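Local coordinates for protein glutathione transferase (Lolium rigidum, PDB 6ZB6) that probably conjugates glutathione to electrophilic xenobiotics such as herbicides, and binds S-(p-nitrobenzyl)glutathione in its pocket, at residues 107-112 against 148-153; 142-147 against 189-194. All blocks are in the same frame, centred on the assembly; numbering follows the deposited sequence.

Interaction 1: residues 107-112 against 148-153; sequences HTYNPA and EVYEAR. With NA (sodium ion), chain J.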
loop_
_atom_site.group_PDB
_atom_site.type_symbol
_atom_site.label_atom_id
_atom_site.label_comp_id
_atom_site.label_asym_id
_atom_site.label_seq_id
_atom_site.Cartn_x
_atom_site.Cartn_y
_atom_site.Cartn_z
ATOM N N HIS A 107 7.560 9.116 1.935
ATOM C CA HIS A 107 7.773 10.551 2.011
ATOM C C HIS A 107 8.013 11.258 0.689
ATOM O O HIS A 107 8.080 12.497 0.683
ATOM C CB HIS A 107 8.950 10.853 2.949
ATOM C CG HIS A 107 8.712 10.354 4.329
ATOM N ND1 HIS A 107 7.741 10.889 5.148
ATOM C CD2 HIS A 107 9.256 9.318 5.011
ATOM C CE1 HIS A 107 7.728 10.231 6.295
ATOM N NE2 HIS A 107 8.635 9.270 6.236
ATOM N N THR A 108 8.146 10.534 -0.416
ATOM C CA THR A 108 8.371 11.203 -1.691
ATOM C C THR A 108 7.348 10.744 -2.725
ATOM O O THR A 108 6.637 11.573 -3.303
ATOM C CB THR A 108 9.799 10.949 -2.175
ATOM O OG1 THR A 108 10.717 11.645 -1.323
ATOM C CG2 THR A 108 9.983 11.435 -3.603
ATOM N N TYR A 109 7.237 9.430 -2.934
ATOM C CA TYR A 109 6.342 8.914 -3.970
ATOM C C TYR A 109 4.887 9.015 -3.535
ATOM O O TYR A 109 4.057 9.564 -4.260
ATOM C CB TYR A 109 6.723 7.470 -4.307
ATOM C CG TYR A 109 5.807 6.705 -5.255
ATOM C CD1 TYR A 109 4.648 6.095 -4.798
ATOM C CD2 TYR A 109 6.132 6.565 -6.602
ATOM C CE1 TYR A 109 3.818 5.366 -5.663
ATOM C CE2 TYR A 109 5.314 5.844 -7.471
ATOM C CZ TYR A 109 4.169 5.252 -6.998
ATOM O OH TYR A 109 3.362 4.543 -7.845
ATOM N N ASN A 110 4.555 8.505 -2.348
ATOM C CA ASN A 110 3.143 8.536 -1.999
ATOM C C ASN A 110 2.624 9.957 -1.789
ATOM O O ASN A 110 1.474 10.228 -2.147
ATOM C CB ASN A 110 2.835 7.687 -0.759
ATOM C CG ASN A 110 1.384 7.257 -0.730
ATOM O OD1 ASN A 110 0.885 6.648 -1.692
ATOM N ND2 ASN A 110 0.683 7.616 0.327
ATOM N N PRO A 111 3.400 10.893 -1.224
ATOM C CA PRO A 111 2.900 12.278 -1.149
ATOM C C PRO A 111 2.644 12.912 -2.507
ATOM O O PRO A 111 1.824 13.833 -2.602
ATOM C CB PRO A 111 4.007 13.007 -0.378
ATOM C CG PRO A 111 4.524 11.954 0.540
ATOM C CD PRO A 111 4.557 10.704 -0.319
ATOM N N ALA A 112 3.300 12.447 -3.563
ATOM C CA ALA A 112 3.009 12.982 -4.886
ATOM C C ALA A 112 1.823 12.293 -5.548
ATOM O O ALA A 112 1.056 12.947 -6.273
ATOM C CB ALA A 112 4.245 12.863 -5.779
ATOM N N GLU A 148 10.400 9.983 -13.177
ATOM C CA GLU A 148 11.671 10.042 -13.892
ATOM C C GLU A 148 12.800 9.403 -13.089
ATOM O O GLU A 148 13.662 8.722 -13.659
ATOM C CB GLU A 148 12.011 11.492 -14.237
ATOM C CG GLU A 148 11.104 12.051 -15.363
ATOM C CD GLU A 148 11.280 13.541 -15.607
ATOM O OE1 GLU A 148 12.232 14.140 -15.060
ATOM O OE2 GLU A 148 10.447 14.119 -16.342
ATOM N N VAL A 149 12.818 9.612 -11.767
ATOM C CA VAL A 149 13.832 8.973 -10.933
ATOM C C VAL A 149 13.598 7.468 -10.858
ATOM O O VAL A 149 14.543 6.673 -10.957
ATOM C CB VAL A 149 13.849 9.608 -9.529
ATOM C CG1 VAL A 149 14.815 8.858 -8.617
ATOM C CG2 VAL A 149 14.201 11.093 -9.616
ATOM N N TYR A 150 12.339 7.048 -10.681
ATOM C CA TYR A 150 12.045 5.617 -10.641
ATOM C C TYR A 150 12.429 4.949 -11.951
ATOM O O TYR A 150 12.953 3.828 -11.964
ATOM C CB TYR A 150 10.558 5.387 -10.353
ATOM C CG TYR A 150 10.179 5.375 -8.874
ATOM C CD1 TYR A 150 10.492 6.449 -8.041
ATOM C CD2 TYR A 150 9.478 4.310 -8.330
ATOM C CE1 TYR A 150 10.129 6.446 -6.699
ATOM C CE2 TYR A 150 9.114 4.297 -6.979
ATOM C CZ TYR A 150 9.434 5.371 -6.177
ATOM O OH TYR A 150 9.084 5.345 -4.843
ATOM N N GLU A 151 12.173 5.629 -13.068
ATOM C CA GLU A 151 12.496 5.059 -14.370
ATOM C C GLU A 151 13.986 4.791 -14.491
ATOM O O GLU A 151 14.395 3.728 -14.973
ATOM C CB GLU A 151 12.023 6.003 -15.470
ATOM C CG GLU A 151 12.343 5.537 -16.874
ATOM C CD GLU A 151 11.525 4.331 -17.297
ATOM O OE1 GLU A 151 10.556 3.959 -16.601
ATOM O OE2 GLU A 151 11.854 3.757 -18.342
ATOM N N ALA A 152 14.815 5.742 -14.048
ATOM C CA ALA A 152 16.258 5.535 -14.059
ATOM C C ALA A 152 16.658 4.409 -13.112
ATOM O O ALA A 152 17.478 3.555 -13.470
ATOM C CB ALA A 152 16.978 6.836 -13.692
ATOM N N ARG A 153 16.070 4.376 -11.913
ATOM C CA ARG A 153 16.415 3.345 -10.938
ATOM C C ARG A 153 16.037 1.957 -11.447
ATOM O O ARG A 153 16.818 1.002 -11.333
ATOM C CB ARG A 153 15.713 3.642 -9.610
ATOM C CG ARG A 153 15.922 2.603 -8.520
ATOM C CD ARG A 153 17.289 2.727 -7.901
ATOM N NE ARG A 153 17.494 1.722 -6.859
ATOM C CZ ARG A 153 18.691 1.336 -6.434
ATOM N NH1 ARG A 153 19.773 1.892 -6.956
ATOM N NH2 ARG A 153 18.804 0.398 -5.494
HETATM NA NA NA J . 10.796 14.390 -2.036
HETATM O O HOH W 1 8.888 15.581 -0.539
#
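The all-helical C-terminal domain of a glutathione transferase is built around a bundle of long helices, and the contact of Tyr109 with Tyr150 joins two of them, helix 92-127 and helix 133-156. It illustrates how two buried aromatic rings can bridge widely spaced backbones: the CA atoms of Tyr109 and Tyr150 are 9.4 Å apart, and the two side chains span the interval. The tyrosines cross at about a right angle, yet their ring planes are inclined by only 30°. The rings are slid aside with centroids 5.0 Å apart, so they barely overlap. CD2 of Tyr109 stands over one face of the Tyr150 ring, 3.5 Å from Tyr150 CZ. A chi1 of 173° swings CG of Tyr109 to the far side from its backbone N, and the ring passes the end of Tyr150, whose hydroxyl reaches in near the root of the other side chain.

Both phenol oxygens find partners at the start of helix 173-179. Tyr109 OH is hydrogen-bonded to Thr176 OG1 and Tyr150 OH to His172 NE2, while the His172 ring also meets Tyr109 edge-to-face. These links tie the pair to the chain at 172-176. The Tyr109 side chain lies about 14 Å from the bound glutathione conjugate.

Helix 92-127 is irregular here, with a wider pi-type turn at 107-109 and a kink at Pro111, whose nitrogen has no hydrogen to donate. Beside the pi-type turn, Thr108 OG1 lies 2.8 Å from a sodium ion, and a water 2.7 Å from the sodium ion donates a weak hydrogen bond to His107 O. Within the tyrosine pair, the nearest approach is that of Tyr150 OH to Tyr109 CB, 3.2 Å.

Interaction 2: residues 142-147 against 189-194; sequences KLKKVL and GSYPHV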
loop_
_atom_site.group_PDB
_atom_site.type_symbol
_atom_site.label_atom_id
_atom_site.label_comp_id
_atom_site.label_asym_id
_atom_site.label_seq_id
_atom_site.Cartn_x
_atom_site.Cartn_y
_atom_site.Cartn_z
ATOM N N LYS A 142 4.608 16.987 -9.835
ATOM C CA LYS A 142 5.533 16.402 -8.875
ATOM C C LYS A 142 5.705 14.909 -9.116
ATOM O O LYS A 142 6.827 14.393 -9.055
ATOM C CB LYS A 142 5.041 16.662 -7.447
ATOM C CG LYS A 142 5.331 18.080 -6.962
ATOM C CD LYS A 142 4.227 18.596 -6.060
ATOM C CE LYS A 142 4.778 19.078 -4.730
ATOM N NZ LYS A 142 3.690 19.530 -3.813
ATOM N N LEU A 143 4.607 14.197 -9.393
ATOM C CA LEU A 143 4.702 12.753 -9.607
ATOM C C LEU A 143 5.563 12.428 -10.822
ATOM O O LEU A 143 6.377 11.492 -10.789
ATOM C CB LEU A 143 3.304 12.147 -9.759
ATOM C CG LEU A 143 3.234 10.627 -9.919
ATOM C CD1 LEU A 143 3.875 9.915 -8.710
ATOM C CD2 LEU A 143 1.786 10.196 -10.076
ATOM N N LYS A 144 5.383 13.176 -11.916
ATOM C CA LYS A 144 6.192 12.941 -13.109
ATOM C C LYS A 144 7.678 13.036 -12.790
ATOM O O LYS A 144 8.476 12.210 -13.256
ATOM C CB LYS A 144 5.821 13.933 -14.212
ATOM C CG LYS A 144 4.501 13.643 -14.927
ATOM C CD LYS A 144 4.101 14.829 -15.808
ATOM C CE LYS A 144 2.731 14.616 -16.441
ATOM N NZ LYS A 144 2.272 15.841 -17.170
ATOM N N LYS A 145 8.070 14.022 -11.974
ATOM C CA LYS A 145 9.479 14.143 -11.606
ATOM C C LYS A 145 9.935 12.938 -10.795
ATOM O O LYS A 145 11.027 12.405 -11.021
ATOM C CB LYS A 145 9.723 15.438 -10.829
ATOM C CG LYS A 145 9.558 16.715 -11.653
ATOM C CD LYS A 145 10.302 16.642 -12.981
ATOM C CE LYS A 145 9.935 17.814 -13.900
ATOM N NZ LYS A 145 9.950 17.446 -15.355
ATOM N N VAL A 146 9.109 12.494 -9.849
ATOM C CA VAL A 146 9.404 11.267 -9.108
ATOM C C VAL A 146 9.558 10.094 -10.073
ATOM O O VAL A 146 10.505 9.301 -9.979
ATOM C CB VAL A 146 8.298 10.994 -8.069
ATOM C CG1 VAL A 146 8.502 9.624 -7.398
ATOM C CG2 VAL A 146 8.254 12.098 -7.037
ATOM N N LEU A 147 8.628 9.967 -11.021
ATOM C CA LEU A 147 8.659 8.808 -11.904
ATOM C C LEU A 147 9.902 8.806 -12.785
ATOM O O LEU A 147 10.432 7.734 -13.089
ATOM C CB LEU A 147 7.382 8.753 -12.752
ATOM C CG LEU A 147 6.119 8.358 -11.961
ATOM C CD1 LEU A 147 4.896 8.334 -12.905
ATOM C CD2 LEU A 147 6.301 7.013 -11.289
ATOM N N GLY A 189 2.593 4.352 -18.589
ATOM C CA GLY A 189 3.055 3.889 -19.882
ATOM C C GLY A 189 4.136 4.745 -20.505
ATOM O O GLY A 189 4.813 4.293 -21.436
ATOM N N SER A 190 4.305 5.979 -20.036
ATOM C CA SER A 190 5.384 6.828 -20.529
ATOM C C SER A 190 6.726 6.511 -19.886
ATOM O O SER A 190 7.752 7.069 -20.306
ATOM C CB SER A 190 5.016 8.299 -20.312
ATOM O OG SER A 190 4.000 8.675 -21.238
ATOM N N TYR A 191 6.741 5.620 -18.896
ATOM C CA TYR A 191 7.941 5.248 -18.145
ATOM C C TYR A 191 8.044 3.728 -18.235
ATOM O O TYR A 191 7.580 3.010 -17.342
ATOM C CB TYR A 191 7.849 5.752 -16.698
ATOM C CG TYR A 191 7.488 7.231 -16.612
ATOM C CD1 TYR A 191 8.481 8.209 -16.557
ATOM C CD2 TYR A 191 6.164 7.646 -16.593
ATOM C CE1 TYR A 191 8.158 9.559 -16.497
ATOM C CE2 TYR A 191 5.832 8.996 -16.535
ATOM C CZ TYR A 191 6.831 9.944 -16.489
ATOM O OH TYR A 191 6.508 11.282 -16.435
ATOM N N PRO A 192 8.598 3.201 -19.332
ATOM C CA PRO A 192 8.466 1.753 -19.592
ATOM C C PRO A 192 9.053 0.860 -18.500
ATOM O O PRO A 192 8.493 -0.211 -18.228
ATOM C CB PRO A 192 9.191 1.574 -20.936
ATOM C CG PRO A 192 10.071 2.775 -21.069
ATOM C CD PRO A 192 9.325 3.892 -20.411
ATOM N N HIS A 193 10.159 1.253 -17.868
ATOM C CA HIS A 193 10.702 0.424 -16.794
ATOM C C HIS A 193 9.824 0.480 -15.552
ATOM O O HIS A 193 9.702 -0.515 -14.834
ATOM C CB HIS A 193 12.129 0.847 -16.444
ATOM C CG HIS A 193 13.113 0.562 -17.528
ATOM N ND1 HIS A 193 13.371 1.454 -18.541
ATOM C CD2 HIS A 193 13.890 -0.519 -17.769
ATOM C CE1 HIS A 193 14.273 0.941 -19.359
ATOM N NE2 HIS A 193 14.599 -0.258 -18.916
ATOM N N VAL A 194 9.222 1.639 -15.275
ATOM C CA VAL A 194 8.269 1.730 -14.173
ATOM C C VAL A 194 7.043 0.876 -14.460
ATOM O O VAL A 194 6.567 0.140 -13.594
ATOM C CB VAL A 194 7.876 3.195 -13.900
ATOM C CG1 VAL A 194 6.912 3.269 -12.708
ATOM C CG2 VAL A 194 9.115 4.032 -13.619
#
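Tyr191 meets helix 133-156 with the flat of its ring, and the principle at work is an aliphatic carbon seated over an aromatic face. Leu147 CB sits 3.8 Å from the centroid of the Tyr191 ring and just 6° off the ring normal, a CH-pi contact squarely over the face. The leucine branches carry on from there: CD1 of Leu147 extends the cover to the ring margin, 3.8 Å from CE2 of Tyr191. Farther out, the phenol oxygen of Tyr191 meets the root of the Lys144 chain crosswise, OH 3.4 Å from Lys144 CG. That lysine then stretches away, and its NZ forms a salt bridge with Glu141 on its own helix.

Tyr191 occupies the N-cap position of helix 192-202; here, in the glutathione transferase C-terminal domain, the start of that helix packs on the flank of helix 133-156. Pro192 follows in the first turn, packed against Glu151. The carboxylate of Glu151 receives two hydrogen bonds, from His193 ND1 at OE2 and from the backbone N of Val194 at OE1.

Val194 brings the second apolar contact. Its CG1, turned away from the backbone N by a chi1 of -178°, reaches Leu147 CD2 at 4.1 Å, while Val194 CG2 comes within 4.0 Å of the Leu147 carbonyl oxygen.

Overall arrangement
Helix 133-156 serves both contacts, whose centres are 8 Å apart, and uses neighbouring turns for both, with residues shared between the two neighbours. Interaction 1 faces inward to helix 92-127 and is buried; its two buried hydroxyls are each hydrogen-bonded, to Thr176 and His172. Interaction 2, against the start of helix 192-202, lies farther out: it is partly buried, larger in area and mostly aliphatic-on-aromatic, with a lysine at its margin. Neither has a hydrogen bond between its own segments. The polar join lies between the contacts, at the Glu151 carboxylate. Val194 also touches Tyr150, and Leu147 touches Tyr109, making the two packings continuous.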